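Local coordinates for cGAS/DncV-like nucleotidyltransferase in E. coli homolog (Elizabethkingia meningoseptica ATCC 13253 = NBRC 12535, PDB 6E0O), which synthesizes cyclic dinucleotide second messengers from nucleoside triphosphates in response to phage infection, as the nucleotidyltransferase of a CBASS antiviral system, at residues 103-108 and 122-127; 225-230 and 244-249. One frame throughout, in Å; residues are numbered along the deposited sequence.

Contact 1 (103-108 and 122-127); sequences ADTEEA and KCIQVN. With nucleotides of chain B.
Ile124 meets the aliphatic part of an acidic residue: its terminal methyl, CD1, lies 3.8 Å from CB of Glu106, and the two side chains cross at about a right angle. Glu106 presents its CB and CG methylenes to the isoleucine, while the extended chain (chi1 -176°, chi2 179°) carries the carboxylate away to a salt bridge with Arg110, one turn further along helix 98-113. Thr105 adds a looser touch, its CG2 methyl 4.4 Å from CG1 of Ile124, while its hydroxyl is hydrogen-bonded to the carbonyl oxygen of Leu101 in the preceding turn; a threonine thus serves an apolar interface without leaving its buried OG1 unsatisfied. The beta-branched Ile124 suits strand 124-126, where its backbone is hydrogen-bonded to that of Val137 on the antiparallel strand 135-147, and its side chain also reaches Lys102 and Leu109 on the helix. Two residues earlier, Lys122 stretches alongside the bound nucleotide A2 of chain B: CB is 3.6 Å from the sugar O4', and NZ donates a hydrogen bond of 3.2 Å to the phosphate oxygen OP1. Apolar packing therefore seats the strand against its helix, while the adjoining loop carries a cationic group that probably helps offset the phosphate's charge.

Contact 2 (225-230 and 244-249); sequences NVPNNQ and IVKIYE
Val226 lays its CG2 methyl against the side chain of Ile247, 3.7 Å from CG1 and 4.0 Å from CD1, the two branched groups crossing at about a right angle. With CG1 of Ile247 turned anti to its own carbonyl carbon (chi1 -64°), the longer arm of the isoleucine bends nearer the loop than its first bond would suggest. Both residues are buried, and their compact, purely apolar shapes suit a place where loop and helix close on each other. Beside them the packing is still carbon on carbon, though one partner is a lysine. The Lys246 chain crosses the Pro227 ring at about a right angle, its CE standing 3.7 Å from CD of Pro227; a bend at chi2 (56°) folds the chain, and its ammonium group goes to a salt bridge with Asp250, one turn on in the same helix. Lysine fits this partly exposed margin by giving carbon to the proline and charge to the aspartate. Pro227 also accepts the backbone bond from Gln230 N to its O, 3.0 Å, which closes the short 3-10 turn. The loop 225-230 follows helix 216-224 and accepts a hydrogen bond at Val226 O from NZ of Lys181 in helix 171-184, while helix 236-252 packs with Ile247 on Met282 and Val245 on Trp286 of helix 275-289.

The two contacts follow one another along the chain, contact 1 closing before contact 2 opens, and lie on opposite sides of the molecule's centre, with their centres about 39 Å apart and their nearest atoms about 20 Å apart. They share no helix or strand. Contact 1 joins helix 98-113 to the mixed sheet of the nucleotidyltransferase region, with Ile124 about 7 Å, side chain to side chain, from the probable magnesium ligand Asp136. Contact 2 belongs to the later helical part, packing the loop 225-230 on helix 236-252, its nearest atom about 16 Å from the bound nucleic acid. One thus borders the nucleotide site directly, whereas the other is packing remote from it.

Contact 1 (103-108 and 122-127)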
loop_
_atom_site.group_PDB
_atom_site.type_symbol
_atom_site.label_atom_id
_atom_site.label_comp_id
_atom_site.label_asym_id
_atom_site.label_seq_id
_atom_site.Cartn_x
_atom_site.Cartn_y
_atom_site.Cartn_z
ATOM N N ALA A 103 10.973 -16.388 -12.452
ATOM C CA ALA A 103 12.146 -16.395 -13.324
ATOM C C ALA A 103 11.791 -15.936 -14.733
ATOM O O ALA A 103 12.540 -15.179 -15.358
ATOM C CB ALA A 103 12.763 -17.792 -13.367
ATOM N N ASP A 104 10.648 -16.385 -15.250
ATOM C CA ASP A 104 10.229 -15.977 -16.586
ATOM C C ASP A 104 9.894 -14.493 -16.622
ATOM O O ASP A 104 10.159 -13.811 -17.620
ATOM C CB ASP A 104 9.020 -16.806 -17.016
ATOM C CG ASP A 104 9.372 -18.249 -17.331
ATOM O OD1 ASP A 104 10.577 -18.596 -17.377
ATOM O OD2 ASP A 104 8.429 -19.043 -17.528
ATOM N N THR A 105 9.313 -13.978 -15.535
ATOM C CA THR A 105 9.022 -12.552 -15.437
ATOM C C THR A 105 10.313 -11.749 -15.451
ATOM O O THR A 105 10.432 -10.750 -16.166
ATOM C CB THR A 105 8.232 -12.279 -14.154
ATOM O OG1 THR A 105 7.010 -13.016 -14.171
ATOM C CG2 THR A 105 7.898 -10.806 -14.039
ATOM N N GLU A 106 11.302 -12.184 -14.665
ATOM C CA GLU A 106 12.593 -11.505 -14.651
ATOM C C GLU A 106 13.228 -11.514 -16.036
ATOM O O GLU A 106 13.768 -10.501 -16.489
ATOM C CB GLU A 106 13.495 -12.174 -13.614
ATOM C CG GLU A 106 14.824 -11.495 -13.432
ATOM C CD GLU A 106 15.694 -12.158 -12.376
ATOM O OE1 GLU A 106 15.246 -13.138 -11.741
ATOM O OE2 GLU A 106 16.832 -11.695 -12.179
ATOM N N GLU A 107 13.135 -12.643 -16.736
ATOM C CA GLU A 107 13.711 -12.754 -18.071
ATOM C C GLU A 107 13.022 -11.812 -19.045
ATOM O O GLU A 107 13.682 -11.117 -19.825
ATOM C CB GLU A 107 13.565 -14.200 -18.528
ATOM C CG GLU A 107 14.164 -14.536 -19.847
ATOM C CD GLU A 107 14.190 -16.037 -20.065
ATOM O OE1 GLU A 107 14.717 -16.759 -19.191
ATOM O OE2 GLU A 107 13.666 -16.491 -21.101
ATOM N N ALA A 108 11.689 -11.784 -19.026
ATOM C CA ALA A 108 10.952 -10.888 -19.909
ATOM C C ALA A 108 11.381 -9.448 -19.688
ATOM O O ALA A 108 11.544 -8.685 -20.647
ATOM C CB ALA A 108 9.448 -11.044 -19.669
ATOM N N LYS A 122 10.341 -9.954 -2.962
ATOM C CA LYS A 122 8.909 -10.075 -3.204
ATOM C C LYS A 122 8.490 -9.562 -4.574
ATOM O O LYS A 122 7.289 -9.534 -4.865
ATOM C CB LYS A 122 8.111 -9.347 -2.117
ATOM C CG LYS A 122 8.245 -9.958 -0.738
ATOM C CD LYS A 122 7.408 -9.231 0.305
ATOM C CE LYS A 122 7.796 -9.654 1.713
ATOM N NZ LYS A 122 7.078 -8.868 2.746
ATOM N N CYS A 123 9.437 -9.186 -5.430
ATOM C CA CYS A 123 9.106 -8.580 -6.714
ATOM C C CYS A 123 10.349 -8.576 -7.589
ATOM O O CYS A 123 11.436 -8.977 -7.164
ATOM C CB CYS A 123 8.582 -7.157 -6.511
ATOM S SG CYS A 123 9.811 -6.000 -5.842
ATOM N N ILE A 124 10.172 -8.120 -8.827
ATOM C CA ILE A 124 11.273 -7.783 -9.720
ATOM C C ILE A 124 11.266 -6.263 -9.865
ATOM O O ILE A 124 10.282 -5.680 -10.335
ATOM C CB ILE A 124 11.137 -8.454 -11.095
ATOM C CG1 ILE A 124 10.940 -9.967 -11.002
ATOM C CG2 ILE A 124 12.353 -8.074 -11.924
ATOM C CD1 ILE A 124 12.081 -10.726 -10.396
ATOM N N GLN A 125 12.352 -5.615 -9.473
ATOM C CA GLN A 125 12.447 -4.171 -9.592
ATOM C C GLN A 125 12.987 -3.806 -10.963
ATOM O O GLN A 125 13.951 -4.408 -11.442
ATOM C CB GLN A 125 13.376 -3.628 -8.509
ATOM C CG GLN A 125 13.481 -2.131 -8.435
ATOM C CD GLN A 125 14.314 -1.700 -7.247
ATOM O OE1 GLN A 125 15.464 -1.307 -7.397
ATOM N NE2 GLN A 125 13.742 -1.801 -6.057
ATOM N N VAL A 126 12.357 -2.822 -11.584
ATOM C CA VAL A 126 12.833 -2.237 -12.829
ATOM C C VAL A 126 13.183 -0.786 -12.516
ATOM O O VAL A 126 12.301 0.067 -12.375
ATOM C CB VAL A 126 11.805 -2.342 -13.961
ATOM C CG1 VAL A 126 12.409 -1.764 -15.234
ATOM C CG2 VAL A 126 11.344 -3.786 -14.163
ATOM N N ASN A 127 14.474 -0.498 -12.400
ATOM C CA ASN A 127 14.912 0.834 -12.028
ATOM C C ASN A 127 14.549 1.837 -13.113
ATOM O O ASN A 127 14.665 1.556 -14.311
ATOM C CB ASN A 127 16.411 0.820 -11.775
ATOM C CG ASN A 127 16.760 0.041 -10.529
ATOM O OD1 ASN A 127 17.632 -0.817 -10.542
ATOM N ND2 ASN A 127 16.079 0.352 -9.437
ATOM P P A B 2 7.818 -4.561 1.075
ATOM O OP1 A B 2 7.496 -5.955 1.479
ATOM O OP2 A B 2 9.226 -4.086 1.162
ATOM O "O5'" A B 2 7.339 -4.372 -0.434
ATOM C "C5'" A B 2 8.120 -4.855 -1.525
ATOM C "C4'" A B 2 7.275 -5.088 -2.754
ATOM O "O4'" A B 2 6.406 -6.225 -2.511
ATOM C "C3'" A B 2 6.364 -3.927 -3.145
ATOM O "O3'" A B 2 6.244 -3.849 -4.564
ATOM C "C2'" A B 2 5.028 -4.314 -2.525
ATOM O "O2'" A B 2 3.896 -3.769 -3.173
ATOM C "C1'" A B 2 5.052 -5.837 -2.630
ATOM N N9 A B 2 4.304 -6.490 -1.556
ATOM C C8 A B 2 4.684 -6.616 -0.240
ATOM N N7 A B 2 3.812 -7.243 0.507
ATOM C C5 A B 2 2.780 -7.541 -0.371
ATOM C C6 A B 2 1.544 -8.196 -0.199
ATOM N N6 A B 2 1.106 -8.703 0.955
ATOM N N1 A B 2 0.776 -8.325 -1.290
ATOM C C2 A B 2 1.180 -7.829 -2.458
ATOM N N3 A B 2 2.315 -7.194 -2.748
ATOM C C4 A B 2 3.075 -7.084 -1.648
#

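Contact 2 (225-230 and 244-249)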
loop_
_atom_site.group_PDB
_atom_site.type_symbol
_atom_site.label_atom_id
_atom_site.label_comp_id
_atom_site.label_asym_id
_atom_site.label_seq_id
_atom_site.Cartn_x
_atom_site.Cartn_y
_atom_site.Cartn_z
ATOM N N ASN A 225 -9.697 2.152 10.692
ATOM C CA ASN A 225 -10.512 1.713 11.819
ATOM C C ASN A 225 -10.973 2.856 12.712
ATOM O O ASN A 225 -11.737 2.617 13.656
ATOM C CB ASN A 225 -9.768 0.646 12.628
ATOM C CG ASN A 225 -9.755 -0.706 11.932
ATOM O OD1 ASN A 225 -10.597 -1.565 12.195
ATOM N ND2 ASN A 225 -8.799 -0.901 11.033
ATOM N N VAL A 226 -10.553 4.080 12.432
ATOM C CA VAL A 226 -11.091 5.232 13.166
ATOM C C VAL A 226 -12.495 5.496 12.681
ATOM O O VAL A 226 -12.715 5.628 11.458
ATOM C CB VAL A 226 -10.192 6.455 12.945
ATOM C CG1 VAL A 226 -10.804 7.692 13.598
ATOM C CG2 VAL A 226 -8.796 6.202 13.481
ATOM N N PRO A 227 -13.508 5.583 13.551
ATOM C CA PRO A 227 -14.878 5.762 13.073
ATOM C C PRO A 227 -15.039 7.027 12.244
ATOM O O PRO A 227 -14.389 8.046 12.485
ATOM C CB PRO A 227 -15.706 5.827 14.358
ATOM C CG PRO A 227 -14.903 5.003 15.341
ATOM C CD PRO A 227 -13.466 5.361 15.016
ATOM N N ASN A 228 -15.929 6.941 11.257
ATOM C CA ASN A 228 -16.149 8.056 10.347
ATOM C C ASN A 228 -16.482 9.351 11.078
ATOM O O ASN A 228 -16.117 10.430 10.601
ATOM C CB ASN A 228 -17.285 7.721 9.382
ATOM C CG ASN A 228 -16.863 6.771 8.283
ATOM O OD1 ASN A 228 -15.705 6.346 8.203
ATOM N ND2 ASN A 228 -17.804 6.434 7.415
ATOM N N ASN A 229 -17.186 9.273 12.214
ATOM C CA ASN A 229 -17.607 10.487 12.909
ATOM C C ASN A 229 -16.459 11.203 13.620
ATOM O O ASN A 229 -16.705 12.239 14.243
ATOM C CB ASN A 229 -18.780 10.213 13.856
ATOM C CG ASN A 229 -18.397 9.389 15.063
ATOM O OD1 ASN A 229 -17.237 9.057 15.279
ATOM N ND2 ASN A 229 -19.396 9.065 15.878
ATOM N N GLN A 230 -15.221 10.706 13.516
ATOM C CA GLN A 230 -14.058 11.419 14.031
ATOM C C GLN A 230 -13.455 12.363 13.000
ATOM O O GLN A 230 -12.563 13.144 13.340
ATOM C CB GLN A 230 -12.969 10.427 14.452
ATOM C CG GLN A 230 -13.379 9.462 15.529
ATOM C CD GLN A 230 -13.596 10.159 16.847
ATOM O OE1 GLN A 230 -12.753 10.937 17.302
ATOM N NE2 GLN A 230 -14.735 9.894 17.472
ATOM N N ILE A 244 -5.203 10.360 15.881
ATOM C CA ILE A 244 -4.084 9.878 16.688
ATOM C C ILE A 244 -4.582 9.393 18.046
ATOM O O ILE A 244 -4.211 8.308 18.515
ATOM C CB ILE A 244 -2.993 10.957 16.815
ATOM C CG1 ILE A 244 -2.379 11.250 15.441
ATOM C CG2 ILE A 244 -1.944 10.523 17.821
ATOM C CD1 ILE A 244 -1.457 12.460 15.396
ATOM N N VAL A 245 -5.429 10.195 18.705
ATOM C CA VAL A 245 -5.924 9.811 20.026
ATOM C C VAL A 245 -6.716 8.511 19.942
ATOM O O VAL A 245 -6.571 7.621 20.789
ATOM C CB VAL A 245 -6.771 10.943 20.635
ATOM C CG1 VAL A 245 -7.477 10.459 21.905
ATOM C CG2 VAL A 245 -5.909 12.155 20.935
ATOM N N LYS A 246 -7.567 8.374 18.921
ATOM C CA LYS A 246 -8.390 7.173 18.818
ATOM C C LYS A 246 -7.533 5.924 18.630
ATOM O O LYS A 246 -7.747 4.909 19.301
ATOM C CB LYS A 246 -9.394 7.320 17.676
ATOM C CG LYS A 246 -10.279 6.098 17.451
ATOM C CD LYS A 246 -11.054 5.682 18.681
ATOM C CE LYS A 246 -12.093 4.612 18.354
ATOM N NZ LYS A 246 -12.522 3.862 19.579
ATOM N N ILE A 247 -6.559 5.971 17.716
ATOM C CA ILE A 247 -5.712 4.799 17.498
ATOM C C ILE A 247 -4.920 4.482 18.761
ATOM O O ILE A 247 -4.838 3.331 19.195
ATOM C CB ILE A 247 -4.792 5.011 16.282
ATOM C CG1 ILE A 247 -5.617 5.147 15.006
ATOM C CG2 ILE A 247 -3.800 3.859 16.149
ATOM C CD1 ILE A 247 -4.851 5.728 13.832
ATOM N N TYR A 248 -4.314 5.507 19.360
ATOM C CA TYR A 248 -3.527 5.336 20.578
ATOM C C TYR A 248 -4.347 4.655 21.659
ATOM O O TYR A 248 -3.923 3.647 22.234
ATOM C CB TYR A 248 -3.049 6.722 21.000
ATOM C CG TYR A 248 -2.191 6.879 22.220
ATOM C CD1 TYR A 248 -2.757 7.002 23.477
ATOM C CD2 TYR A 248 -0.822 7.039 22.107
ATOM C CE1 TYR A 248 -1.973 7.224 24.598
ATOM C CE2 TYR A 248 -0.038 7.270 23.217
ATOM C CZ TYR A 248 -0.616 7.359 24.463
ATOM O OH TYR A 248 0.171 7.608 25.558
ATOM N N GLU A 249 -5.545 5.178 21.930
ATOM C CA GLU A 249 -6.384 4.597 22.968
ATOM C C GLU A 249 -6.828 3.191 22.588
ATOM O O GLU A 249 -6.826 2.283 23.430
ATOM C CB GLU A 249 -7.581 5.507 23.248
ATOM C CG GLU A 249 -7.186 6.821 23.908
ATOM C CD GLU A 249 -8.370 7.687 24.283
ATOM O OE1 GLU A 249 -9.519 7.276 24.019
ATOM O OE2 GLU A 249 -8.145 8.786 24.832
#